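Local coordinates for Two-component system response regulator/GGDEF domain protein (Aeromonas salmonicida, PDB 3LUF), which probably makes cyclic di-GMP from two GTP through a GGDEF domain missing from this piece, which holds its two magnesium-binding receiver domains, at residues R145-Q150 against E234-V239; I170-V175 against H241-L246; V130-T135 against Y177-I182; T135-T140 against V151-H156. One frame throughout, in Å; residues are numbered along the deposited sequence.

Interaction 1 of 4, residues R145-Q150 against E234-V239; sequences RKQLLQ and ELQCRV. Unlike the reference sequence in segment 145-150: Q150 (reference Leu).
Q147 and Q236 bring the two backbones closest, their CA atoms 7.3 Å apart, where the type I beta turn from R145 to L148 faces one side of a helix. The amide of Q147 spans this gap. Its CG lies beside the backbone N (chi1 -62°) and the chain beyond is extended; glutamine suits the place, being long enough to cross yet uncharged in a buried setting. Its NE2 comes to rest 3.3 Å from Q236 CA, while its OE1 lies 3.5 Å from V239 CG1, one helical turn further on. The side chain of Q236 crosses that of Q147 at a slant, with the two amide planes 53° apart. They are not paired amide to amide: the NE2 of Q236 is hydrogen-bonded to D99, in the first receiver domain. Beside the glutamines the contact turns apolar, and L149 and V239 meet tip to tip, CD1 to CG1, at 3.9 Å. Branched aliphatic residues fit here because both are buried and each turns its CB to the other's segment. L144 of helix 134-145 packs on both of them; L149 also rests on V127 of strand 126-130 and V239 on L172 of strand 172-176, while N122 of helix 106-122 bonds the carbonyl of Q147.

Interaction 2 of 4, residues I170-V175 against H241-L246; sequences IRLVLV and HNLEAL
L172 and L243 cross at about a right angle and meet methyl to methyl, L172 CD2 lying 4.0 Å from L243 CD2. They pack helix 232-248 on strand 172-176, the central strand of the parallel sheet in the second receiver domain. Next to them R171 behaves as a hydrocarbon for most of its length. Its chi1 of 72° sets CG close to both backbone neighbours of CA, 3.9 Å from L246 CD1, and beyond it the chain bends at chi3. The side chain crosses L243 at about a right angle and runs past L246 in the opposite direction. R171 CD is 3.8 Å from L246 CD1, and the same methyl sits 3.5 Å from the backbone O of R171. At the tip, R171 NH1 donates to a water, at 2.9 Å, which in turn donates to the carbonyl O of L243. Across the contact, then, side chain touches side chain through carbon. Leucine suits the buried positions 172 and 243, and arginine the partly exposed end, where its methylenes cover leucine methyls while NH1 reaches a water.

Interaction 3 of 4, residues V130-T135 against Y177-I182; sequences VDDSRT and YYMPEI. With MG (magnesium ion), chain F.
D132 meets Y178, M179 and P180 around a bound magnesium ion. Its CB lies against M179 CG and P180 CD. A chi1 of 61° puts CG between the backbone N and the carbonyl carbon, and chi2 then turns OD1 to the metal. OD1 binds the magnesium at 2.0 Å. It also approaches Y178 O to 2.9 Å, two acceptors tolerated so close because the same cation holds both, and M179 CG to 3.5 Å. OD2 packs 3.4 Å from P180 CD. Metal-bound water 3 donates to it, the water O lying 3.0 Å from D132 OD2. With D176 and waters 2 and 4 the metal has six ligands, water 4 lying opposite D132 OD1 and water 2 opposite Y178 O. Y178 serves through its backbone, whereas aspartate suits its place as a short anionic ligand to the dication. D131 OD1 receives a hydrogen bond from water 2 and, in an Asx turn, one from S133 N; its OD2 bonds S136. This is the acidic pocket of a receiver domain, and D176 is its predicted phosphorylation site. M179, a selenomethionine, packs SE 3.7 Å from V130 CG1, where V130 ends strand 126-130 and packs on A160 of helix 157-166 and L187 of helix 184-194.

Interaction 4 of 4, residues T135-T140 against V151-H156; sequences TSRHRT and VHEASH
R137 extends from its helix with CG anti to the backbone N (chi1 -179°), while E153 folds its CG in close to both its backbone N and its carbonyl carbon (chi1 67°), and the two side chains cross at about a right angle. They join the helix and the second strand of a beta-alpha-beta crossover, built from strand 126-130, helix 134-145 and strand 150-154, in the CheY-like fold. Helix and strand run nearly antiparallel, their axes 9.6 Å apart at closest approach. Across this gap R137 NE donates to E153 OE1 at 2.7 Å, an almost straight hydrogen bond (170° at the hydrogen), part of a salt bridge, that lies in the guanidinium plane and meets the oxygen nearly in line with its C-O bond. H138 approaches the same OE1 edge-on; its bond from NE2 is weak, at 3.3 Å. One carboxylate oxygen thus serves two helix side chains, and arginine suits the buried place because a second nitrogen, NH1, can donate to the carbonyl of D131 at the same time. S155 OG lies over the guanidinium face in one of two deposited conformers, so that contact is uncertain. R137 CD rests 3.5 Å from A154 O. Within the helix, S136 O is gripped twice, by T140 N at 3.0 Å and by T140 OG1 at 3.1 Å, from opposite faces of its carbonyl plane.

All four contacts belong to the second receiver domain. Interactions 1 and 2 lie on successive turns of helix 232-248 and merge in one apolar layer, with L149 CD2 3.8 Å from L243 CD1 and L235 CD1 3.5 Å from L174 CD2. Interactions 3 and 4, centres about 9 Å apart, share helix 134-145. There the bonds of S136 and R137 to D131 tie the salt-bridged helix to the loop that supplies D132 to the magnesium, about 8 Å from the R137 side chain, and D132 CB lies 3.3 Å from S155 O. The sheet connects the two halves, L174 O lying 2.9 Å from V130 N, while interaction 1 is centred about 20 Å from interaction 3.

Interaction 1 of 4, residues R145-Q150 against E234-V239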
loop_
_atom_site.group_PDB
_atom_site.type_symbol
_atom_site.label_atom_id
_atom_site.label_comp_id
_atom_site.label_asym_id
_atom_site.label_seq_id
_atom_site.Cartn_x
_atom_site.Cartn_y
_atom_site.Cartn_z
ATOM N N ARG B 145 -0.578 14.476 11.961
ATOM C CA ARG B 145 0.312 15.423 12.640
ATOM C C ARG B 145 1.303 14.679 13.565
ATOM O O ARG B 145 2.420 15.159 13.772
ATOM C CB ARG B 145 -0.461 16.506 13.386
ATOM C CG ARG B 145 -1.075 17.504 12.433
ATOM C CD ARG B 145 -1.784 18.670 13.090
ATOM N NE ARG B 145 -2.043 19.651 12.033
ATOM C CZ ARG B 145 -2.998 20.567 12.062
ATOM N NH1 ARG B 145 -3.821 20.655 13.114
ATOM N NH2 ARG B 145 -3.134 21.390 11.033
ATOM N N LYS B 146 0.912 13.497 14.034
ATOM C CA LYS B 146 1.821 12.607 14.807
ATOM C C LYS B 146 2.777 11.815 13.907
ATOM O O LYS B 146 3.607 11.039 14.382
ATOM C CB LYS B 146 1.030 11.600 15.601
ATOM C CG LYS B 146 0.268 12.190 16.768
ATOM C CD LYS B 146 0.242 11.216 17.915
ATOM C CE LYS B 146 -0.446 9.940 17.497
ATOM N NZ LYS B 146 -0.112 8.846 18.450
ATOM N N GLN B 147 2.625 11.952 12.602
ATOM C CA GLN B 147 3.627 11.468 11.681
ATOM C C GLN B 147 4.557 12.650 11.290
ATOM O O GLN B 147 5.361 12.522 10.381
ATOM C CB GLN B 147 2.973 10.822 10.439
ATOM C CG GLN B 147 2.099 9.578 10.725
ATOM C CD GLN B 147 1.303 9.093 9.516
ATOM O OE1 GLN B 147 1.822 8.977 8.402
ATOM N NE2 GLN B 147 0.038 8.757 9.749
ATOM N N LEU B 148 4.418 13.788 11.970
ATOM C CA LEU B 148 5.158 15.029 11.703
ATOM C C LEU B 148 4.890 15.695 10.337
ATOM O O LEU B 148 5.639 16.586 9.910
ATOM C CB LEU B 148 6.674 14.845 11.945
ATOM C CG LEU B 148 7.037 14.393 13.378
ATOM C CD1 LEU B 148 8.533 14.273 13.443
ATOM C CD2 LEU B 148 6.528 15.407 14.456
ATOM N N LEU B 149 3.787 15.317 9.697
ATOM C CA LEU B 149 3.418 15.928 8.432
ATOM C C LEU B 149 2.809 17.323 8.648
ATOM O O LEU B 149 2.292 17.635 9.723
ATOM C CB LEU B 149 2.401 15.037 7.700
ATOM C CG LEU B 149 2.943 13.690 7.206
ATOM C CD1 LEU B 149 1.798 12.708 7.040
ATOM C CD2 LEU B 149 3.664 13.878 5.883
ATOM N N GLN B 150 2.894 18.144 7.608
ATOM C CA GLN B 150 2.166 19.392 7.537
ATOM C C GLN B 150 0.795 19.099 6.948
ATOM O O GLN B 150 0.690 18.722 5.787
ATOM C CB GLN B 150 2.940 20.345 6.647
ATOM C CG GLN B 150 4.281 20.758 7.255
ATOM C CD GLN B 150 5.004 21.728 6.349
ATOM O OE1 GLN B 150 4.416 22.719 5.905
ATOM N NE2 GLN B 150 6.250 21.423 6.013
ATOM N N GLU B 234 -2.565 1.577 10.540
ATOM C CA GLU B 234 -2.964 1.302 9.171
ATOM C C GLU B 234 -2.868 2.574 8.328
ATOM O O GLU B 234 -2.250 2.563 7.259
ATOM C CB GLU B 234 -4.354 0.699 9.118
ATOM C CG GLU B 234 -4.350 -0.750 9.616
ATOM C CD GLU B 234 -5.750 -1.336 9.734
ATOM O OE1 GLU B 234 -5.866 -2.582 9.683
ATOM O OE2 GLU B 234 -6.715 -0.559 9.918
ATOM N N LEU B 235 -3.356 3.681 8.885
ATOM C CA LEU B 235 -3.283 4.976 8.207
ATOM C C LEU B 235 -1.828 5.353 7.985
ATOM O O LEU B 235 -1.453 5.722 6.874
ATOM C CB LEU B 235 -4.010 6.095 9.003
ATOM C CG LEU B 235 -3.791 7.508 8.433
ATOM C CD1 LEU B 235 -4.440 7.685 7.070
ATOM C CD2 LEU B 235 -4.292 8.540 9.415
ATOM N N GLN B 236 -1.021 5.281 9.045
ATOM C CA GLN B 236 0.410 5.544 8.935
ATOM C C GLN B 236 1.091 4.717 7.866
ATOM O O GLN B 236 1.846 5.263 7.086
ATOM C CB GLN B 236 1.127 5.343 10.271
ATOM C CG GLN B 236 2.655 5.454 10.170
ATOM C CD GLN B 236 3.322 5.547 11.553
ATOM O OE1 GLN B 236 4.012 6.525 11.864
ATOM N NE2 GLN B 236 3.061 4.561 12.399
ATOM N N CYS B 237 0.823 3.401 7.835
ATOM C CA CYS B 237 1.435 2.501 6.852
ATOM C C CYS B 237 1.070 2.942 5.433
ATOM O O CYS B 237 1.937 3.025 4.568
ATOM C CB CYS B 237 0.933 1.069 7.083
ATOM S SG CYS B 237 1.486 -0.125 5.919
ATOM N N ARG B 238 -0.209 3.222 5.206
ATOM C CA ARG B 238 -0.629 3.606 3.840
ATOM C C ARG B 238 0.002 4.932 3.383
ATOM O O ARG B 238 0.425 5.079 2.211
ATOM C CB ARG B 238 -2.149 3.761 3.789
ATOM C CG ARG B 238 -2.883 2.463 3.976
ATOM C CD ARG B 238 -3.163 1.753 2.628
ATOM N NE ARG B 238 -1.977 1.475 1.824
ATOM C CZ ARG B 238 -1.112 0.483 2.050
ATOM N NH1 ARG B 238 -1.269 -0.313 3.108
ATOM N NH2 ARG B 238 -0.066 0.316 1.242
ATOM N N VAL B 239 0.000 5.891 4.305
ATOM C CA VAL B 239 0.548 7.200 4.020
ATOM C C VAL B 239 2.024 7.049 3.735
ATOM O O VAL B 239 2.493 7.517 2.699
ATOM C CB VAL B 239 0.247 8.215 5.118
ATOM C CG1 VAL B 239 1.156 9.474 4.952
ATOM C CG2 VAL B 239 -1.216 8.594 5.078
#

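Interaction 2 of 4, residues I170-V175 against H241-L246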
loop_
_atom_site.group_PDB
_atom_site.type_symbol
_atom_site.label_atom_id
_atom_site.label_comp_id
_atom_site.label_asym_id
_atom_site.label_seq_id
_atom_site.Cartn_x
_atom_site.Cartn_y
_atom_site.Cartn_z
ATOM N N ILE B 170 1.230 20.657 -1.796
ATOM C CA ILE B 170 0.477 19.484 -1.234
ATOM C C ILE B 170 0.721 18.320 -2.201
ATOM O O ILE B 170 0.511 18.480 -3.409
ATOM C CB ILE B 170 -1.022 19.775 -1.068
ATOM C CG1 ILE B 170 -1.249 20.728 0.120
ATOM C CG2 ILE B 170 -1.818 18.465 -0.853
ATOM C CD1 ILE B 170 -2.667 21.374 0.184
ATOM N N ARG B 171 1.195 17.167 -1.703
ATOM C CA ARG B 171 1.508 16.054 -2.601
ATOM C C ARG B 171 0.621 14.830 -2.387
ATOM O O ARG B 171 0.693 13.860 -3.137
ATOM C CB ARG B 171 2.976 15.666 -2.467
ATOM C CG ARG B 171 3.326 14.962 -1.155
ATOM C CD ARG B 171 4.799 14.584 -1.188
ATOM N NE ARG B 171 5.614 15.805 -1.183
ATOM C CZ ARG B 171 6.937 15.821 -1.323
ATOM N NH1 ARG B 171 7.598 14.675 -1.540
ATOM N NH2 ARG B 171 7.586 16.992 -1.295
ATOM N N LEU B 172 -0.184 14.863 -1.319
ATOM C CA LEU B 172 -0.992 13.676 -1.002
ATOM C C LEU B 172 -2.319 14.164 -0.447
ATOM O O LEU B 172 -2.365 15.062 0.386
ATOM C CB LEU B 172 -0.248 12.776 -0.008
ATOM C CG LEU B 172 -1.110 11.696 0.688
ATOM C CD1 LEU B 172 -1.420 10.680 -0.347
ATOM C CD2 LEU B 172 -0.415 11.045 1.874
ATOM N N VAL B 173 -3.399 13.604 -0.977
ATOM C CA VAL B 173 -4.752 13.928 -0.566
ATOM C C VAL B 173 -5.427 12.650 -0.096
ATOM O O VAL B 173 -5.340 11.611 -0.777
ATOM C CB VAL B 173 -5.614 14.510 -1.710
ATOM C CG1 VAL B 173 -6.978 14.931 -1.135
ATOM C CG2 VAL B 173 -4.934 15.691 -2.396
ATOM N N LEU B 174 -6.073 12.714 1.080
ATOM C CA LEU B 174 -6.931 11.641 1.570
ATOM C C LEU B 174 -8.377 12.097 1.442
ATOM O O LEU B 174 -8.740 13.151 1.941
ATOM C CB LEU B 174 -6.604 11.307 3.029
ATOM C CG LEU B 174 -5.165 10.850 3.362
ATOM C CD1 LEU B 174 -4.189 12.027 3.512
ATOM C CD2 LEU B 174 -5.208 10.129 4.681
ATOM N N VAL B 175 -9.196 11.291 0.778
ATOM C CA VAL B 175 -10.530 11.717 0.305
ATOM C C VAL B 175 -11.646 10.819 0.825
ATOM O O VAL B 175 -11.703 9.653 0.505
ATOM C CB VAL B 175 -10.585 11.716 -1.249
ATOM C CG1 VAL B 175 -11.959 12.199 -1.722
ATOM C CG2 VAL B 175 -9.522 12.637 -1.809
ATOM N N HIS B 241 3.706 4.445 2.649
ATOM C CA HIS B 241 3.905 3.761 1.367
ATOM C C HIS B 241 3.690 4.697 0.169
ATOM O O HIS B 241 4.456 4.632 -0.807
ATOM C CB HIS B 241 2.997 2.535 1.213
ATOM C CG HIS B 241 3.511 1.289 1.870
ATOM N ND1 HIS B 241 4.605 0.602 1.398
ATOM C CD2 HIS B 241 3.043 0.573 2.922
ATOM C CE1 HIS B 241 4.805 -0.475 2.147
ATOM N NE2 HIS B 241 3.879 -0.502 3.090
ATOM N N ASN B 242 2.663 5.523 0.243
ATOM C CA ASN B 242 2.365 6.462 -0.856
ATOM C C ASN B 242 3.406 7.566 -0.986
ATOM O O ASN B 242 3.807 7.949 -2.117
ATOM C CB ASN B 242 0.949 7.032 -0.738
ATOM C CG ASN B 242 -0.077 6.027 -1.181
ATOM O OD1 ASN B 242 -0.582 5.226 -0.384
ATOM N ND2 ASN B 242 -0.277 5.951 -2.484
ATOM N N LEU B 243 3.857 8.053 0.152
ATOM C CA LEU B 243 4.960 9.052 0.153
ATOM C C LEU B 243 6.257 8.460 -0.392
ATOM O O LEU B 243 6.971 9.083 -1.190
ATOM C CB LEU B 243 5.151 9.710 1.530
ATOM C CG LEU B 243 3.965 10.486 2.094
ATOM C CD1 LEU B 243 4.279 10.982 3.492
ATOM C CD2 LEU B 243 3.529 11.648 1.187
ATOM N N GLU B 244 6.579 7.232 0.014
ATOM C CA GLU B 244 7.758 6.573 -0.523
ATOM C C GLU B 244 7.650 6.383 -2.049
ATOM O O GLU B 244 8.608 6.609 -2.772
ATOM C CB GLU B 244 7.953 5.230 0.197
ATOM C CG GLU B 244 8.899 4.280 -0.504
ATOM C CD GLU B 244 10.283 4.326 0.067
ATOM O OE1 GLU B 244 11.141 3.552 -0.428
ATOM O OE2 GLU B 244 10.534 5.117 1.019
ATOM N N ALA B 245 6.478 5.977 -2.535
ATOM C CA ALA B 245 6.290 5.799 -3.990
ATOM C C ALA B 245 6.518 7.104 -4.723
ATOM O O ALA B 245 7.107 7.100 -5.823
ATOM C CB ALA B 245 4.895 5.252 -4.295
ATOM N N LEU B 246 6.052 8.214 -4.158
ATOM C CA LEU B 246 6.312 9.517 -4.784
ATOM C C LEU B 246 7.799 9.842 -4.874
ATOM O O LEU B 246 8.245 10.528 -5.809
ATOM C CB LEU B 246 5.576 10.652 -4.044
ATOM C CG LEU B 246 4.068 10.735 -4.258
ATOM C CD1 LEU B 246 3.507 11.783 -3.341
ATOM C CD2 LEU B 246 3.657 11.061 -5.705
HETATM O O HOH W 1 6.929 12.036 -0.640
#

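Interaction 3 of 4, residues V130-T135 against Y177-I182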
loop_
_atom_site.group_PDB
_atom_site.type_symbol
_atom_site.label_atom_id
_atom_site.label_comp_id
_atom_site.label_asym_id
_atom_site.label_seq_id
_atom_site.Cartn_x
_atom_site.Cartn_y
_atom_site.Cartn_z
ATOM N N VAL B 130 -9.577 15.555 3.301
ATOM C CA VAL B 130 -10.915 15.998 2.838
ATOM C C VAL B 130 -11.966 15.066 3.424
ATOM O O VAL B 130 -12.025 13.861 3.124
ATOM C CB VAL B 130 -11.043 15.987 1.311
ATOM C CG1 VAL B 130 -12.319 16.698 0.880
ATOM C CG2 VAL B 130 -9.838 16.662 0.681
ATOM N N ASP B 131 -12.831 15.637 4.252
ATOM C CA ASP B 131 -13.773 14.859 5.039
ATOM C C ASP B 131 -14.797 15.838 5.557
ATOM O O ASP B 131 -14.430 16.857 6.112
ATOM C CB ASP B 131 -13.047 14.248 6.253
ATOM C CG ASP B 131 -13.907 13.261 7.034
ATOM O OD1 ASP B 131 -15.156 13.323 6.954
ATOM O OD2 ASP B 131 -13.329 12.404 7.732
ATOM N N ASP B 132 -16.067 15.528 5.350
ATOM C CA ASP B 132 -17.139 16.470 5.731
ATOM C C ASP B 132 -17.557 16.391 7.203
ATOM O O ASP B 132 -18.306 17.247 7.688
ATOM C CB ASP B 132 -18.350 16.314 4.823
ATOM C CG ASP B 132 -18.952 14.943 4.899
ATOM O OD1 ASP B 132 -18.216 13.937 4.796
ATOM O OD2 ASP B 132 -20.182 14.863 5.050
ATOM N N SER B 133 -17.091 15.370 7.902
ATOM C CA SER B 133 -17.314 15.289 9.354
ATOM C C SER B 133 -16.112 15.817 10.140
ATOM O O SER B 133 -15.015 15.255 10.057
ATOM C CB SER B 133 -17.594 13.847 9.753
ATOM O OG SER B 133 -18.664 13.324 8.996
ATOM N N ARG B 134 -16.326 16.878 10.921
ATOM C CA ARG B 134 -15.270 17.469 11.762
ATOM C C ARG B 134 -14.610 16.425 12.676
ATOM O O ARG B 134 -13.399 16.442 12.855
ATOM C CB ARG B 134 -15.827 18.637 12.607
ATOM C CG ARG B 134 -14.771 19.607 13.159
ATOM C CD ARG B 134 -15.252 20.342 14.430
ATOM N NE ARG B 134 -15.775 19.380 15.405
ATOM C CZ ARG B 134 -15.043 18.734 16.315
ATOM N NH1 ARG B 134 -15.620 17.862 17.122
ATOM N NH2 ARG B 134 -13.734 18.955 16.427
ATOM N N THR B 135 -15.409 15.504 13.230
ATOM C CA THR B 135 -14.901 14.454 14.133
ATOM C C THR B 135 -13.897 13.527 13.464
ATOM O O THR B 135 -12.776 13.358 13.949
ATOM C CB THR B 135 -16.068 13.618 14.749
ATOM O OG1 THR B 135 -16.868 14.478 15.566
ATOM C CG2 THR B 135 -15.551 12.447 15.606
ATOM N N TYR B 177 -15.333 9.454 0.749
ATOM C CA TYR B 177 -16.306 9.291 -0.302
ATOM C C TYR B 177 -17.609 10.066 -0.038
ATOM O O TYR B 177 -18.054 10.841 -0.883
ATOM C CB TYR B 177 -16.593 7.823 -0.602
ATOM C CG TYR B 177 -17.804 7.688 -1.494
ATOM C CD1 TYR B 177 -17.710 7.905 -2.861
ATOM C CD2 TYR B 177 -19.059 7.411 -0.952
ATOM C CE1 TYR B 177 -18.828 7.806 -3.678
ATOM C CE2 TYR B 177 -20.187 7.316 -1.767
ATOM C CZ TYR B 177 -20.062 7.506 -3.115
ATOM O OH TYR B 177 -21.182 7.403 -3.920
ATOM N N TYR B 178 -18.228 9.875 1.123
ATOM C CA TYR B 178 -19.589 10.371 1.273
ATOM C C TYR B 178 -19.602 11.800 1.773
ATOM O O TYR B 178 -19.347 12.065 2.944
ATOM C CB TYR B 178 -20.439 9.424 2.142
ATOM C CG TYR B 178 -21.900 9.768 2.149
ATOM C CD1 TYR B 178 -22.574 10.087 0.962
ATOM C CD2 TYR B 178 -22.621 9.785 3.344
ATOM C CE1 TYR B 178 -23.935 10.417 0.967
ATOM C CE2 TYR B 178 -23.973 10.117 3.361
ATOM C CZ TYR B 178 -24.624 10.421 2.176
ATOM O OH TYR B 178 -25.968 10.743 2.212
HETATM N N MSE B 179 -19.857 12.719 0.850
HETATM C CA MSE B 179 -19.853 14.149 1.146
HETATM C C MSE B 179 -21.012 14.766 0.391
HETATM O O MSE B 179 -21.367 14.264 -0.653
HETATM C CB MSE B 179 -18.543 14.807 0.685
HETATM C CG MSE B 179 -17.306 14.310 1.469
HETATM SE SE MSE B 179 -15.683 15.316 1.200
HETATM C CE MSE B 179 -15.360 14.859 -0.708
ATOM N N PRO B 180 -21.592 15.850 0.923
ATOM C CA PRO B 180 -22.685 16.468 0.155
ATOM C C PRO B 180 -22.190 17.172 -1.127
ATOM O O PRO B 180 -21.026 17.626 -1.194
ATOM C CB PRO B 180 -23.323 17.442 1.157
ATOM C CG PRO B 180 -22.208 17.742 2.207
ATOM C CD PRO B 180 -21.401 16.456 2.261
ATOM N N GLU B 181 -23.060 17.175 -2.140
ATOM C CA GLU B 181 -22.906 17.902 -3.414
ATOM C C GLU B 181 -21.935 17.261 -4.405
ATOM O O GLU B 181 -22.298 16.943 -5.542
ATOM C CB GLU B 181 -22.527 19.374 -3.178
ATOM C CG GLU B 181 -22.864 20.243 -4.394
ATOM C CD GLU B 181 -22.046 21.526 -4.521
ATOM O OE1 GLU B 181 -21.244 21.885 -3.621
ATOM O OE2 GLU B 181 -22.224 22.187 -5.569
ATOM N N ILE B 182 -20.690 17.079 -3.966
ATOM C CA ILE B 182 -19.647 16.487 -4.793
ATOM C C ILE B 182 -19.007 15.368 -3.973
ATOM O O ILE B 182 -18.346 15.640 -2.976
ATOM C CB ILE B 182 -18.572 17.546 -5.175
ATOM C CG1 ILE B 182 -19.235 18.726 -5.893
ATOM C CG2 ILE B 182 -17.446 16.921 -6.039
ATOM C CD1 ILE B 182 -18.407 19.991 -5.923
HETATM MG MG MG F . -18.375 11.979 4.799
HETATM O O HOH W 2 -17.470 12.008 6.708
HETATM O O HOH W 3 -20.288 11.952 5.725
HETATM O O HOH W 4 -18.241 9.871 4.893
#

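Interaction 4 of 4, residues T135-T140 against V151-H156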
loop_
_atom_site.group_PDB
_atom_site.type_symbol
_atom_site.label_atom_id
_atom_site.label_comp_id
_atom_site.label_asym_id
_atom_site.label_seq_id
_atom_site.Cartn_x
_atom_site.Cartn_y
_atom_site.Cartn_z
ATOM N N THR B 135 -15.409 15.504 13.230
ATOM C CA THR B 135 -14.901 14.454 14.133
ATOM C C THR B 135 -13.897 13.527 13.464
ATOM O O THR B 135 -12.776 13.358 13.949
ATOM C CB THR B 135 -16.068 13.618 14.749
ATOM O OG1 THR B 135 -16.868 14.478 15.566
ATOM C CG2 THR B 135 -15.551 12.447 15.606
ATOM N N SER B 136 -14.290 12.902 12.361
ATOM C CA SER B 136 -13.333 12.041 11.690
ATOM C C SER B 136 -12.235 12.873 11.032
ATOM O O SER B 136 -11.077 12.451 11.032
ATOM C CB SER B 136 -14.004 11.082 10.723
ATOM O OG SER B 136 -14.841 11.799 9.839
ATOM N N ARG B 137 -12.581 14.051 10.494
ATOM C CA ARG B 137 -11.576 14.916 9.861
ATOM C C ARG B 137 -10.464 15.282 10.849
ATOM O O ARG B 137 -9.275 15.166 10.529
ATOM C CB ARG B 137 -12.193 16.192 9.244
ATOM C CG ARG B 137 -11.180 17.119 8.550
ATOM C CD ARG B 137 -11.886 18.237 7.787
ATOM N NE ARG B 137 -12.446 19.244 8.689
ATOM C CZ ARG B 137 -13.738 19.384 9.006
ATOM N NH1 ARG B 137 -14.693 18.607 8.498
ATOM N NH2 ARG B 137 -14.075 20.341 9.873
ATOM N N HIS B 138 -10.853 15.714 12.053
ATOM C CA HIS B 138 -9.860 16.082 13.080
ATOM C C HIS B 138 -9.066 14.894 13.625
ATOM O O HIS B 138 -7.893 15.040 13.967
ATOM C CB HIS B 138 -10.514 16.904 14.205
ATOM C CG HIS B 138 -10.824 18.314 13.802
ATOM N ND1 HIS B 138 -11.234 19.280 14.698
ATOM C CD2 HIS B 138 -10.785 18.920 12.588
ATOM C CE1 HIS B 138 -11.424 20.418 14.054
ATOM N NE2 HIS B 138 -11.155 20.227 12.774
ATOM N N ARG B 139 -9.697 13.729 13.684
ATOM C CA ARG B 139 -9.006 12.538 14.140
ATOM C C ARG B 139 -7.906 12.173 13.143
ATOM O O ARG B 139 -6.780 11.870 13.532
ATOM C CB ARG B 139 -9.978 11.365 14.303
ATOM C CG ARG B 139 -9.277 10.068 14.663
ATOM C CD ARG B 139 -10.232 8.952 15.037
ATOM N NE ARG B 139 -11.004 8.477 13.892
ATOM C CZ ARG B 139 -12.324 8.627 13.755
ATOM N NH1 ARG B 139 -13.043 9.247 14.694
ATOM N NH2 ARG B 139 -12.933 8.148 12.679
ATOM N N THR B 140 -8.238 12.232 11.852
ATOM C CA THR B 140 -7.287 11.842 10.826
ATOM C C THR B 140 -6.146 12.849 10.791
ATOM O O THR B 140 -4.981 12.460 10.664
ATOM C CB THR B 140 -7.984 11.758 9.448
ATOM O OG1 THR B 140 -8.998 10.761 9.517
ATOM C CG2 THR B 140 -7.020 11.359 8.373
ATOM N N VAL B 151 -0.242 19.272 7.769
ATOM C CA VAL B 151 -1.591 18.787 7.452
ATOM C C VAL B 151 -2.565 19.943 7.198
ATOM O O VAL B 151 -2.797 20.807 8.065
ATOM C CB VAL B 151 -2.156 17.827 8.549
ATOM C CG1 VAL B 151 -3.420 17.172 8.060
ATOM C CG2 VAL B 151 -1.093 16.718 8.942
ATOM N N HIS B 152 -3.118 19.975 5.981
ATOM C CA HIS B 152 -4.155 20.923 5.655
ATOM C C HIS B 152 -5.501 20.208 5.760
ATOM O O HIS B 152 -5.588 19.010 5.593
ATOM C CB HIS B 152 -4.001 21.387 4.208
ATOM C CG HIS B 152 -2.703 22.074 3.916
ATOM N ND1 HIS B 152 -2.592 23.448 3.855
ATOM C CD2 HIS B 152 -1.481 21.581 3.623
ATOM C CE1 HIS B 152 -1.347 23.771 3.564
ATOM N NE2 HIS B 152 -0.645 22.657 3.425
ATOM N N GLU B 153 -6.571 20.954 6.007
ATOM C CA GLU B 153 -7.894 20.337 6.084
ATOM C C GLU B 153 -8.927 21.004 5.167
ATOM O O GLU B 153 -8.840 22.212 4.858
ATOM C CB GLU B 153 -8.418 20.275 7.544
ATOM C CG GLU B 153 -8.712 21.650 8.146
ATOM C CD GLU B 153 -9.499 21.621 9.473
ATOM O OE1 GLU B 153 -10.507 20.869 9.613
ATOM O OE2 GLU B 153 -9.094 22.392 10.368
ATOM N N ALA B 154 -9.886 20.206 4.753
ATOM C CA ALA B 154 -10.987 20.641 3.907
ATOM C C ALA B 154 -12.252 19.877 4.260
ATOM O O ALA B 154 -12.273 18.638 4.377
ATOM C CB ALA B 154 -10.632 20.456 2.401
ATOM N N SER B 155 -13.343 20.620 4.396
ATOM C CA SER B 155 -14.603 20.016 4.841
ATOM C C SER B 155 -15.502 19.578 3.694
ATOM O O SER B 155 -16.548 18.972 3.906
ATOM C CB SER B 155 -15.364 20.975 5.778
ATOM O OG SER B 155 -14.481 21.606 6.683
ATOM N N HIS B 156 -15.084 19.866 2.468
ATOM C CA HIS B 156 -15.840 19.442 1.287
ATOM C C HIS B 156 -14.988 19.614 0.036
ATOM O O HIS B 156 -13.904 20.177 0.102
ATOM C CB HIS B 156 -17.177 20.184 1.151
ATOM C CG HIS B 156 -17.095 21.659 1.378
ATOM N ND1 HIS B 156 -16.376 22.505 0.562
ATOM C CD2 HIS B 156 -17.693 22.450 2.307
ATOM C CE1 HIS B 156 -16.513 23.751 0.988
ATOM N NE2 HIS B 156 -17.308 23.745 2.048
#